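Local coordinates for enoyl-CoA hydratase (Bacillus halodurans, PDB 3LKE), which probably hydrates the double bond of enoyl-CoA thioesters, as the hydratases of the crotonase family do, at residues 38-43 with 95-100; 151-156 with 160-165; 239-242 with 246-249. One frame throughout, in Å; residues are numbered along the deposited sequence.

How the contacts relate
The three contacts follow one another along the chain, each closing before the next opens, and all lie within the same enoyl-CoA hydratase/isomerase family region. Contact 1 joins helices 30-45 and 81-98, contact 2 joins the consecutive helices 149-157 and 159-168, and contact 3 packs the end of helix 223-241 against helix 245-253, across the turn between them. The centres of contacts 1 and 2 lie about 24 Å apart, yet F98 CD1 touches F152 CZ at 3.6 Å. Contact 3 stands off, its nearest atoms about 12 Å from contact 2. Helix 223-241 runs past contacts 1 and 2 to contact 3, a shared element, and contacts 2 and 3 lie where subunits meet in the three-chain assembly.

Contact 1: 38-43 with 95-100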
ATOM      1  N   GLU A  38      -7.859 -24.118 -18.373  1.00 32.29           N
ATOM      2  CA  GLU A  38      -7.068 -24.896 -19.316  1.00 32.85           C
ATOM      3  C   GLU A  38      -6.296 -23.990 -20.276  1.00 30.50           C
ATOM      4  O   GLU A  38      -5.132 -24.241 -20.587  1.00 31.65           O
ATOM      5  CB  GLU A  38      -8.004 -25.834 -20.086  1.00 36.99           C
ATOM      6  CG  GLU A  38      -7.335 -26.765 -21.074  1.00 43.73           C
ATOM      7  CD  GLU A  38      -8.346 -27.592 -21.858  1.00 50.02           C
ATOM      8  OE1 GLU A  38      -7.959 -28.176 -22.895  1.00 56.86           O
ATOM      9  OE2 GLU A  38      -9.527 -27.648 -21.442  1.00 48.93           O
ATOM     10  N   ALA A  39      -6.946 -22.922 -20.725  1.00 30.29           N
ATOM     11  CA  ALA A  39      -6.329 -21.965 -21.627  1.00 30.36           C
ATOM     12  C   ALA A  39      -5.215 -21.188 -20.923  1.00 28.99           C
ATOM     13  O   ALA A  39      -4.146 -20.963 -21.488  1.00 30.70           O
ATOM     14  CB  ALA A  39      -7.381 -21.004 -22.177  1.00 29.64           C
ATOM     15  N   ILE A  40      -5.478 -20.779 -19.686  1.00 28.60           N
ATOM     16  CA  ILE A  40      -4.498 -20.024 -18.907  1.00 30.12           C
ATOM     17  C   ILE A  40      -3.228 -20.840 -18.678  1.00 30.31           C
ATOM     18  O   ILE A  40      -2.113 -20.345 -18.865  1.00 32.42           O
ATOM     19  CB  ILE A  40      -5.078 -19.598 -17.542  1.00 29.49           C
ATOM     20  CG1 ILE A  40      -6.169 -18.540 -17.738  1.00 25.85           C
ATOM     21  CG2 ILE A  40      -3.969 -19.072 -16.638  1.00 31.33           C
ATOM     22  CD1 ILE A  40      -7.057 -18.329 -16.519  1.00 26.23           C
ATOM     23  N   ARG A  41      -3.408 -22.085 -18.259  1.00 32.49           N
ATOM     24  CA  ARG A  41      -2.285 -22.985 -18.006  1.00 34.46           C
ATOM     25  C   ARG A  41      -1.471 -23.244 -19.268  1.00 35.81           C
ATOM     26  O   ARG A  41      -0.237 -23.241 -19.236  1.00 34.04           O
ATOM     27  CB  ARG A  41      -2.791 -24.306 -17.421  1.00 35.52           C
ATOM     28  CG  ARG A  41      -3.251 -24.188 -15.974  1.00 37.38           C
ATOM     29  CD  ARG A  41      -3.934 -25.455 -15.482  1.00 37.28           C
ATOM     30  NE  ARG A  41      -4.112 -25.408 -14.036  1.00 40.44           N
ATOM     31  CZ  ARG A  41      -4.958 -26.166 -13.349  1.00 36.09           C
ATOM     32  NH1 ARG A  41      -5.729 -27.047 -13.975  1.00 40.98           N
ATOM     33  NH2 ARG A  41      -5.038 -26.033 -12.026  1.00 40.74           N
ATOM     34  N   ALA A  42      -2.165 -23.473 -20.378  1.00 37.79           N
ATOM     35  CA  ALA A  42      -1.499 -23.715 -21.652  1.00 37.43           C
ATOM     36  C   ALA A  42      -0.630 -22.524 -22.048  1.00 37.26           C
ATOM     37  O   ALA A  42       0.478 -22.697 -22.557  1.00 39.80           O
ATOM     38  CB  ALA A  42      -2.521 -24.025 -22.736  1.00 37.31           C
ATOM     39  N   GLY A  43      -1.134 -21.314 -21.811  1.00 34.65           N
ATOM     40  CA  GLY A  43      -0.376 -20.109 -22.086  1.00 32.72           C
ATOM     41  C   GLY A  43       0.831 -19.968 -21.175  1.00 36.03           C
ATOM     42  O   GLY A  43       1.901 -19.558 -21.625  1.00 33.31           O
ATOM     43  N   LEU A  95      -5.555 -17.553  -9.518  1.00 24.78           N
ATOM     44  CA  LEU A  95      -4.208 -17.809  -9.027  1.00 27.91           C
ATOM     45  C   LEU A  95      -3.244 -18.017 -10.195  1.00 26.79           C
ATOM     46  O   LEU A  95      -2.126 -17.515 -10.184  1.00 24.59           O
ATOM     47  CB  LEU A  95      -4.219 -19.018  -8.083  1.00 27.11           C
ATOM     48  CG  LEU A  95      -2.955 -19.271  -7.261  1.00 29.52           C
ATOM     49  CD1 LEU A  95      -2.562 -18.022  -6.494  1.00 26.55           C
ATOM     50  CD2 LEU A  95      -3.195 -20.459  -6.321  1.00 33.34           C
ATOM     51  N   GLU A  96      -3.701 -18.746 -11.210  1.00 25.89           N
ATOM     52  CA  GLU A  96      -2.889 -19.039 -12.405  1.00 26.93           C
ATOM     53  C   GLU A  96      -2.626 -17.823 -13.287  1.00 24.03           C
ATOM     54  O   GLU A  96      -1.588 -17.730 -13.934  1.00 25.04           O
ATOM     55  CB  GLU A  96      -3.545 -20.149 -13.225  1.00 31.18           C
ATOM     56  CG  GLU A  96      -3.754 -21.415 -12.438  1.00 37.58           C
ATOM     57  CD  GLU A  96      -2.693 -22.454 -12.707  1.00 40.18           C
ATOM     58  OE1 GLU A  96      -1.716 -22.144 -13.431  1.00 45.97           O
ATOM     59  OE2 GLU A  96      -2.841 -23.577 -12.184  1.00 43.84           O
ATOM     60  N   ILE A  97      -3.554 -16.877 -13.306  1.00 24.02           N
ATOM     61  CA  ILE A  97      -3.274 -15.603 -13.951  1.00 21.09           C
ATOM     62  C   ILE A  97      -2.223 -14.878 -13.127  1.00 24.03           C
ATOM     63  O   ILE A  97      -1.199 -14.464 -13.649  1.00 23.75           O
ATOM     64  CB  ILE A  97      -4.533 -14.726 -14.053  1.00 20.47           C
ATOM     65  CG1 ILE A  97      -5.554 -15.389 -14.981  1.00 23.14           C
ATOM     66  CG2 ILE A  97      -4.188 -13.320 -14.574  1.00 23.52           C
ATOM     67  CD1 ILE A  97      -6.905 -14.711 -14.976  1.00 25.31           C
ATOM     68  N   PHE A  98      -2.483 -14.755 -11.831  1.00 22.74           N
ATOM     69  CA  PHE A  98      -1.593 -14.020 -10.949  1.00 24.38           C
ATOM     70  C   PHE A  98      -0.154 -14.516 -11.016  1.00 23.33           C
ATOM     71  O   PHE A  98       0.782 -13.724 -10.990  1.00 25.15           O
ATOM     72  CB  PHE A  98      -2.083 -14.108  -9.507  1.00 24.60           C
ATOM     73  CG  PHE A  98      -1.354 -13.183  -8.577  1.00 22.12           C
ATOM     74  CD1 PHE A  98      -1.656 -11.830  -8.544  1.00 22.46           C
ATOM     75  CD2 PHE A  98      -0.373 -13.667  -7.725  1.00 26.11           C
ATOM     76  CE1 PHE A  98      -0.988 -10.977  -7.674  1.00 22.81           C
ATOM     77  CE2 PHE A  98       0.305 -12.806  -6.851  1.00 25.50           C
ATOM     78  CZ  PHE A  98      -0.009 -11.471  -6.829  1.00 22.32           C
ATOM     79  N   THR A  99       0.025 -15.830 -11.087  1.00 23.96           N
ATOM     80  CA  THR A  99       1.368 -16.395 -11.073  1.00 24.39           C
ATOM     81  C   THR A  99       1.916 -16.622 -12.482  1.00 27.13           C
ATOM     82  O   THR A  99       2.945 -17.275 -12.655  1.00 29.38           O
ATOM     83  CB  THR A  99       1.434 -17.733 -10.299  1.00 27.28           C
ATOM     84  OG1 THR A  99       0.494 -18.668 -10.852  1.00 28.90           O
ATOM     85  CG2 THR A  99       1.124 -17.533  -8.811  1.00 25.48           C
ATOM     86  N   SER A 100       1.224 -16.109 -13.493  1.00 26.58           N
ATOM     87  CA  SER A 100       1.737 -16.238 -14.856  1.00 28.19           C
ATOM     88  C   SER A 100       3.092 -15.557 -14.994  1.00 27.38           C
ATOM     89  O   SER A 100       3.282 -14.447 -14.501  1.00 26.47           O
ATOM     90  CB  SER A 100       0.774 -15.620 -15.860  1.00 27.45           C
ATOM     91  OG  SER A 100       1.319 -15.684 -17.176  1.00 28.77           O
TER
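R41 and I40 on helix 30-45 meet E96 and I97 near the C-terminal end of helix 81-98, a helix-to-helix contact that combines a salt bridge with an apolar patch. In the bridge, R41 reaches out with its chain extended from CG to NE and grips E96 side-on, using two nitrogens on a single oxygen. R41 NE gives the shorter and straighter bond, 2.9 Å to E96 OE2 with 165° at the hydrogen; R41 NH2 reaches E96 OE2 at 3.3 Å and is more bent. The oxygen lies in the guanidinium plane, but the carboxylate is turned steeply against it, the two planes standing 77° apart. Both nitrogens come to OE2 from the same face of the carboxylate, NE from well above its plane and NH2 on the anti side, tilted less. A bend at chi2 of E96 (-100°) folds the acid over so that E96 OE1 rests 3.6 Å from R41 CG, alongside the methylene chain.

The two helices belong to successive crossovers of the crotonase sheet: 30-45 links strands 14-19 and 51-56, while 81-98 lies between 51-56 and 103-108. All three strands run parallel. Beside the charged pair, I40 faces 95-100 at its CB and divides its branches between two residues. I40 CG2 sits 3.6 Å from E96 CB, and I40 CD1 lies 3.6 Å from I97 CG1. I97 also touches M120, A122 and C123.

Where helix 81-98 ends, L95 O takes bonds from both T99 N and T99 OG1, the latter at 2.9 Å, and the two arrive from opposite faces of the carbonyl. N44, one residue beyond 38-43, ties the helices together again by hydrogen bonding to E96 O and S100 OG.

Contact 2: 151-156 with 160-165; sequences YFLPRI and EQTMNL
L153 and P154 meet T162 across this contact, while the flat groups of 151-156 lie against one another on the same helix. One face of the Y151 ring carries R155 CD, 3.4 Å above the plane and displaced toward the rim; at the ring's edge, in its plane, lies F152 CG. Y151 in turn presents CD2 to the F152 ring, 3.7 Å above the centre of one face. On the guanidinium of R155 the relation is closer still, with Y151 CE1 3.2 Å above the middle of the group. R155 NH1 also bonds to Y151 O at 2.9 Å, in the carbonyl plane and on a lone pair, which helps fix the guanidinium over the tyrosine.

The link between the two helices is made by T162. Its OG1 stands beside the backbone N and anti to the carbonyl carbon (chi1 -65°), and in that position it hydrogen-bonds to G158 O one turn back. On the neighbouring helix, T162 OG1 lies 3.3 Å from L153 C and 3.4 Å from P154 N. These are contacts without a bond: the proline nitrogen has no hydrogen to share, and the angle to L153 O is poor. T162 CG2 adds an apolar touch to L153 CB at 3.8 Å. P154 also marks a kink in helix 149-157, because its nitrogen lacks the bond to the turn before.

Helix 223-241 packs on Y151 and F152, and L153 reaches L121 and L182 within the same chain. The contact borders the trimer interface of this crotonase-family protein: P154 packs on L219 of the second subunit, and E160 forms a salt bridge with R126, on strand 125-129 of that subunit.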
ATOM      1  N   TYR A 151      -8.825  -9.901  -1.604  1.00 20.35           N
ATOM      2  CA  TYR A 151      -7.375  -9.696  -1.657  1.00 21.27           C
ATOM      3  C   TYR A 151      -7.032  -8.468  -2.522  1.00 19.78           C
ATOM      4  O   TYR A 151      -6.307  -7.560  -2.110  1.00 21.88           O
ATOM      5  CB  TYR A 151      -6.685 -10.947  -2.236  1.00 22.94           C
ATOM      6  CG  TYR A 151      -5.191 -10.791  -2.370  1.00 24.12           C
ATOM      7  CD1 TYR A 151      -4.352 -11.045  -1.288  1.00 25.64           C
ATOM      8  CD2 TYR A 151      -4.616 -10.367  -3.571  1.00 24.27           C
ATOM      9  CE1 TYR A 151      -2.992 -10.893  -1.398  1.00 27.53           C
ATOM     10  CE2 TYR A 151      -3.256 -10.202  -3.691  1.00 25.17           C
ATOM     11  CZ  TYR A 151      -2.449 -10.463  -2.599  1.00 25.85           C
ATOM     12  OH  TYR A 151      -1.088 -10.294  -2.699  1.00 26.61           O
ATOM     13  N   PHE A 152      -7.580  -8.435  -3.735  1.00 22.25           N
ATOM     14  CA  PHE A 152      -7.188  -7.401  -4.679  1.00 19.53           C
ATOM     15  C   PHE A 152      -7.761  -6.027  -4.414  1.00 20.49           C
ATOM     16  O   PHE A 152      -7.034  -5.045  -4.493  1.00 20.83           O
ATOM     17  CB  PHE A 152      -7.490  -7.821  -6.125  1.00 18.56           C
ATOM     18  CG  PHE A 152      -6.617  -8.933  -6.608  1.00 21.32           C
ATOM     19  CD1 PHE A 152      -5.298  -8.680  -6.943  1.00 21.71           C
ATOM     20  CD2 PHE A 152      -7.116 -10.230  -6.732  1.00 21.84           C
ATOM     21  CE1 PHE A 152      -4.479  -9.691  -7.396  1.00 22.05           C
ATOM     22  CE2 PHE A 152      -6.299 -11.258  -7.176  1.00 22.32           C
ATOM     23  CZ  PHE A 152      -4.975 -10.990  -7.506  1.00 21.48           C
ATOM     24  N   LEU A 153      -9.051  -5.940  -4.114  1.00 21.64           N
ATOM     25  CA  LEU A 153      -9.641  -4.618  -3.906  1.00 23.91           C
ATOM     26  C   LEU A 153      -8.903  -3.730  -2.883  1.00 22.21           C
ATOM     27  O   LEU A 153      -8.549  -2.593  -3.182  1.00 21.11           O
ATOM     28  CB  LEU A 153     -11.128  -4.712  -3.577  1.00 21.47           C
ATOM     29  CG  LEU A 153     -12.011  -5.221  -4.729  1.00 21.47           C
ATOM     30  CD1 LEU A 153     -13.438  -5.466  -4.247  1.00 21.86           C
ATOM     31  CD2 LEU A 153     -11.994  -4.269  -5.932  1.00 21.96           C
ATOM     32  N   PRO A 154      -8.683  -4.235  -1.659  1.00 20.94           N
ATOM     33  CA  PRO A 154      -8.021  -3.305  -0.731  1.00 20.06           C
ATOM     34  C   PRO A 154      -6.576  -2.997  -1.112  1.00 22.66           C
ATOM     35  O   PRO A 154      -6.090  -1.905  -0.805  1.00 21.78           O
ATOM     36  CB  PRO A 154      -8.092  -4.028   0.625  1.00 21.01           C
ATOM     37  CG  PRO A 154      -8.367  -5.476   0.292  1.00 21.10           C
ATOM     38  CD  PRO A 154      -9.133  -5.476  -1.010  1.00 22.16           C
ATOM     39  N   ARG A 155      -5.897  -3.922  -1.785  1.00 23.01           N
ATOM     40  CA  ARG A 155      -4.521  -3.659  -2.205  1.00 23.25           C
ATOM     41  C   ARG A 155      -4.465  -2.616  -3.316  1.00 23.61           C
ATOM     42  O   ARG A 155      -3.533  -1.805  -3.381  1.00 23.69           O
ATOM     43  CB  ARG A 155      -3.809  -4.959  -2.604  1.00 21.08           C
ATOM     44  CG  ARG A 155      -3.361  -5.752  -1.369  1.00 26.50           C
ATOM     45  CD  ARG A 155      -3.004  -7.198  -1.658  1.00 26.14           C
ATOM     46  NE  ARG A 155      -2.613  -7.861  -0.417  1.00 23.94           N
ATOM     47  CZ  ARG A 155      -3.474  -8.262   0.517  1.00 28.11           C
ATOM     48  NH1 ARG A 155      -4.780  -8.080   0.355  1.00 27.29           N
ATOM     49  NH2 ARG A 155      -3.031  -8.844   1.621  1.00 28.07           N
ATOM     50  N   ILE A 156      -5.499  -2.601  -4.149  1.00 20.84           N
ATOM     51  CA  ILE A 156      -5.528  -1.701  -5.295  1.00 21.56           C
ATOM     52  C   ILE A 156      -6.117  -0.332  -4.965  1.00 22.07           C
ATOM     53  O   ILE A 156      -5.522   0.701  -5.272  1.00 24.08           O
ATOM     54  CB  ILE A 156      -6.289  -2.348  -6.462  1.00 19.92           C
ATOM     55  CG1 ILE A 156      -5.566  -3.630  -6.878  1.00 23.22           C
ATOM     56  CG2 ILE A 156      -6.425  -1.354  -7.626  1.00 23.43           C
ATOM     57  CD1 ILE A 156      -6.322  -4.495  -7.937  1.00 22.86           C
ATOM     58  N   GLU A 160     -10.457   1.547   3.058  1.00 20.16           N
ATOM     59  CA  GLU A 160     -11.566   2.464   3.290  1.00 20.81           C
ATOM     60  C   GLU A 160     -12.398   2.600   2.024  1.00 22.07           C
ATOM     61  O   GLU A 160     -13.629   2.581   2.051  1.00 23.35           O
ATOM     62  CB  GLU A 160     -11.041   3.836   3.718  1.00 23.60           C
ATOM     63  CG  GLU A 160     -10.476   3.848   5.147  1.00 24.24           C
ATOM     64  CD  GLU A 160      -8.995   3.508   5.202  1.00 26.51           C
ATOM     65  OE1 GLU A 160      -8.452   2.999   4.193  1.00 26.56           O
ATOM     66  OE2 GLU A 160      -8.383   3.748   6.266  1.00 25.96           O
ATOM     67  N   GLN A 161     -11.694   2.741   0.909  1.00 21.15           N
ATOM     68  CA  GLN A 161     -12.342   2.887  -0.379  1.00 22.88           C
ATOM     69  C   GLN A 161     -13.105   1.629  -0.764  1.00 20.68           C
ATOM     70  O   GLN A 161     -14.175   1.705  -1.372  1.00 24.17           O
ATOM     71  CB  GLN A 161     -11.289   3.236  -1.428  1.00 24.39           C
ATOM     72  CG  GLN A 161     -10.569   4.554  -1.128  1.00 27.32           C
ATOM     73  CD  GLN A 161      -9.234   4.411  -0.351  1.00 31.31           C
ATOM     74  OE1 GLN A 161      -9.122   3.684   0.648  1.00 27.40           O
ATOM     75  NE2 GLN A 161      -8.223   5.148  -0.811  1.00 36.11           N
ATOM     76  N   THR A 162     -12.557   0.468  -0.426  1.00 21.86           N
ATOM     77  CA  THR A 162     -13.219  -0.793  -0.727  1.00 20.37           C
ATOM     78  C   THR A 162     -14.530  -0.893   0.049  1.00 21.42           C
ATOM     79  O   THR A 162     -15.575  -1.247  -0.519  1.00 22.49           O
ATOM     80  CB  THR A 162     -12.317  -1.996  -0.410  1.00 22.19           C
ATOM     81  OG1 THR A 162     -11.177  -1.969  -1.281  1.00 24.95           O
ATOM     82  CG2 THR A 162     -13.076  -3.311  -0.609  1.00 23.86           C
ATOM     83  N   MET A 163     -14.495  -0.556   1.338  1.00 23.48           N
ATOM     84  CA  MET A 163     -15.724  -0.597   2.138  1.00 23.77           C
ATOM     85  C   MET A 163     -16.793   0.325   1.543  1.00 25.35           C
ATOM     86  O   MET A 163     -17.967  -0.049   1.421  1.00 24.88           O
ATOM     87  CB  MET A 163     -15.452  -0.259   3.612  1.00 23.20           C
ATOM     88  CG  MET A 163     -14.772  -1.388   4.395  1.00 24.21           C
ATOM     89  SD  MET A 163     -15.730  -2.913   4.563  1.00 16.60           S
ATOM     90  CE  MET A 163     -14.489  -4.039   5.124  1.00 32.69           C
ATOM     91  N   ASN A 164     -16.387   1.519   1.137  1.00 25.77           N
ATOM     92  CA  ASN A 164     -17.349   2.448   0.566  1.00 23.73           C
ATOM     93  C   ASN A 164     -17.892   2.017  -0.791  1.00 25.96           C
ATOM     94  O   ASN A 164     -19.068   2.236  -1.087  1.00 24.86           O
ATOM     95  CB  ASN A 164     -16.774   3.855   0.472  1.00 24.04           C
ATOM     96  CG  ASN A 164     -17.849   4.908   0.460  1.00 30.68           C
ATOM     97  OD1 ASN A 164     -18.005   5.644  -0.518  1.00 32.39           O
ATOM     98  ND2 ASN A 164     -18.609   4.989   1.553  1.00 27.59           N
ATOM     99  N   LEU A 165     -17.024   1.429  -1.612  1.00 23.25           N
ATOM    100  CA  LEU A 165     -17.423   0.936  -2.922  1.00 24.59           C
ATOM    101  C   LEU A 165     -18.477  -0.146  -2.740  1.00 25.55           C
ATOM    102  O   LEU A 165     -19.486  -0.169  -3.442  1.00 25.75           O
ATOM    103  CB  LEU A 165     -16.213   0.366  -3.672  1.00 22.19           C
ATOM    104  CG  LEU A 165     -16.522  -0.098  -5.103  1.00 27.70           C
ATOM    105  CD1 LEU A 165     -16.800   1.116  -5.954  1.00 30.78           C
ATOM    106  CD2 LEU A 165     -15.374  -0.919  -5.682  1.00 27.98           C
TER

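Contact 3: 239-242 with 246-249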
ATOM      1  N   VAL A 239     -19.225 -20.233   1.482  1.00 26.70           N
ATOM      2  CA  VAL A 239     -19.965 -21.487   1.633  1.00 27.48           C
ATOM      3  C   VAL A 239     -20.830 -21.424   2.880  1.00 31.87           C
ATOM      4  O   VAL A 239     -21.973 -21.896   2.890  1.00 33.01           O
ATOM      5  CB  VAL A 239     -19.020 -22.699   1.723  1.00 29.93           C
ATOM      6  CG1 VAL A 239     -19.775 -23.933   2.263  1.00 35.16           C
ATOM      7  CG2 VAL A 239     -18.405 -22.996   0.365  1.00 31.80           C
ATOM      8  N   ALA A 240     -20.275 -20.832   3.933  1.00 29.31           N
ATOM      9  CA  ALA A 240     -20.989 -20.683   5.193  1.00 28.98           C
ATOM     10  C   ALA A 240     -22.189 -19.756   5.019  1.00 31.30           C
ATOM     11  O   ALA A 240     -23.241 -19.979   5.595  1.00 31.17           O
ATOM     12  CB  ALA A 240     -20.046 -20.162   6.283  1.00 28.41           C
ATOM     13  N   LEU A 241     -22.036 -18.705   4.218  1.00 28.21           N
ATOM     14  CA  LEU A 241     -23.139 -17.775   4.021  1.00 27.44           C
ATOM     15  C   LEU A 241     -24.249 -18.383   3.143  1.00 30.95           C
ATOM     16  O   LEU A 241     -25.429 -18.075   3.316  1.00 31.27           O
ATOM     17  CB  LEU A 241     -22.632 -16.463   3.413  1.00 29.22           C
ATOM     18  CG  LEU A 241     -21.941 -15.502   4.376  1.00 29.32           C
ATOM     19  CD1 LEU A 241     -21.125 -14.460   3.601  1.00 26.48           C
ATOM     20  CD2 LEU A 241     -22.968 -14.823   5.287  1.00 28.62           C
ATOM     21  N   PHE A 242     -23.865 -19.235   2.202  1.00 28.17           N
ATOM     22  CA  PHE A 242     -24.846 -19.834   1.289  1.00 30.90           C
ATOM     23  C   PHE A 242     -25.709 -20.898   1.982  1.00 31.72           C
ATOM     24  O   PHE A 242     -26.655 -21.421   1.392  1.00 34.84           O
ATOM     25  CB  PHE A 242     -24.164 -20.404   0.049  1.00 30.82           C
ATOM     26  CG  PHE A 242     -24.143 -19.453  -1.106  1.00 34.28           C
ATOM     27  CD1 PHE A 242     -23.363 -18.309  -1.061  1.00 31.02           C
ATOM     28  CD2 PHE A 242     -24.908 -19.697  -2.240  1.00 32.68           C
ATOM     29  CE1 PHE A 242     -23.344 -17.426  -2.113  1.00 31.07           C
ATOM     30  CE2 PHE A 242     -24.897 -18.810  -3.305  1.00 33.28           C
ATOM     31  CZ  PHE A 242     -24.114 -17.674  -3.244  1.00 32.86           C
ATOM     32  N   GLU A 246     -31.111 -16.285   4.486  1.00 34.47           N
ATOM     33  CA  GLU A 246     -31.152 -14.903   4.008  1.00 33.32           C
ATOM     34  C   GLU A 246     -30.593 -14.769   2.587  1.00 33.94           C
ATOM     35  O   GLU A 246     -31.076 -13.958   1.793  1.00 33.92           O
ATOM     36  CB  GLU A 246     -30.380 -13.979   4.956  1.00 33.54           C
ATOM     37  CG  GLU A 246     -30.344 -12.520   4.516  1.00 35.39           C
ATOM     38  CD  GLU A 246     -31.695 -11.834   4.626  1.00 37.41           C
ATOM     39  OE1 GLU A 246     -32.581 -12.361   5.329  1.00 39.22           O
ATOM     40  OE2 GLU A 246     -31.870 -10.759   4.017  1.00 36.69           O
ATOM     41  N   ILE A 247     -29.567 -15.558   2.283  1.00 32.22           N
ATOM     42  CA  ILE A 247     -28.894 -15.483   0.990  1.00 32.33           C
ATOM     43  C   ILE A 247     -29.821 -16.024  -0.101  1.00 33.33           C
ATOM     44  O   ILE A 247     -29.980 -15.409  -1.159  1.00 33.39           O
ATOM     45  CB  ILE A 247     -27.550 -16.252   1.004  1.00 32.66           C
ATOM     46  CG1 ILE A 247     -26.431 -15.412   1.650  1.00 26.79           C
ATOM     47  CG2 ILE A 247     -27.123 -16.612  -0.406  1.00 29.57           C
ATOM     48  CD1 ILE A 247     -26.695 -14.940   3.069  1.00 29.68           C
ATOM     49  N   LYS A 248     -30.449 -17.166   0.163  1.00 32.97           N
ATOM     50  CA  LYS A 248     -31.433 -17.707  -0.780  1.00 37.26           C
ATOM     51  C   LYS A 248     -32.537 -16.678  -1.004  1.00 36.77           C
ATOM     52  O   LYS A 248     -32.904 -16.382  -2.141  1.00 40.06           O
ATOM     53  CB  LYS A 248     -32.026 -19.014  -0.242  1.00 34.94           C
ATOM     54  CG  LYS A 248     -33.070 -19.668  -1.137  1.00 42.93           C
ATOM     55  CD  LYS A 248     -33.570 -20.960  -0.494  1.00 39.47           C
ATOM     56  CE  LYS A 248     -34.616 -21.660  -1.346  1.00 48.10           C
ATOM     57  NZ  LYS A 248     -34.049 -22.152  -2.632  1.00 49.65           N
ATOM     58  N   LYS A 249     -33.055 -16.126   0.088  1.00 34.58           N
ATOM     59  CA  LYS A 249     -34.119 -15.132   0.016  1.00 35.40           C
ATOM     60  C   LYS A 249     -33.690 -13.938  -0.828  1.00 40.20           C
ATOM     61  O   LYS A 249     -34.455 -13.451  -1.664  1.00 40.98           O
ATOM     62  CB  LYS A 249     -34.523 -14.672   1.420  1.00 40.82           C
ATOM     63  CG  LYS A 249     -35.647 -13.652   1.443  1.00 42.78           C
ATOM     64  CD  LYS A 249     -35.787 -13.021   2.817  1.00 46.64           C
ATOM     65  CE  LYS A 249     -37.093 -12.251   2.935  1.00 52.52           C
ATOM     66  NZ  LYS A 249     -37.320 -11.362   1.765  1.00 57.22           N
TER
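I247 packs against L241 and F242 where helix 223-241 gives way to the C-terminal helix 245-253. I247 CB starts 3.6 Å from L241 O. Next along the chain, I247 CG1 comes nearer to that carbonyl oxygen, 3.3 Å from L241 O, and lies 4.3 Å from L241 CB. At the tip, I247 CD1 is turned back by chi2 of 57° instead of extending away, and so it too stays close, at 3.4 Å from L241 O. The remaining branch, I247 CG2, goes to the aromatic partner: it lies 4.0 Å from the centroid of the F242 ring and only 2° off the ring normal, a CH-pi contact over the face. The side chains of F242 and I247 cross at about a right angle.

The F242 ring also lies against helix 68-76, and F242 and I247 both touch I143. Y208 of the second subunit lies against L241 and I247. The carbons around L241 O make close C-H...O approaches, whereas dispersion accounts for the methyl on the ring and the touch on L241 CB; 239-242 and 246-249 are thus joined by side-chain packing, with no hydrogen bond between them.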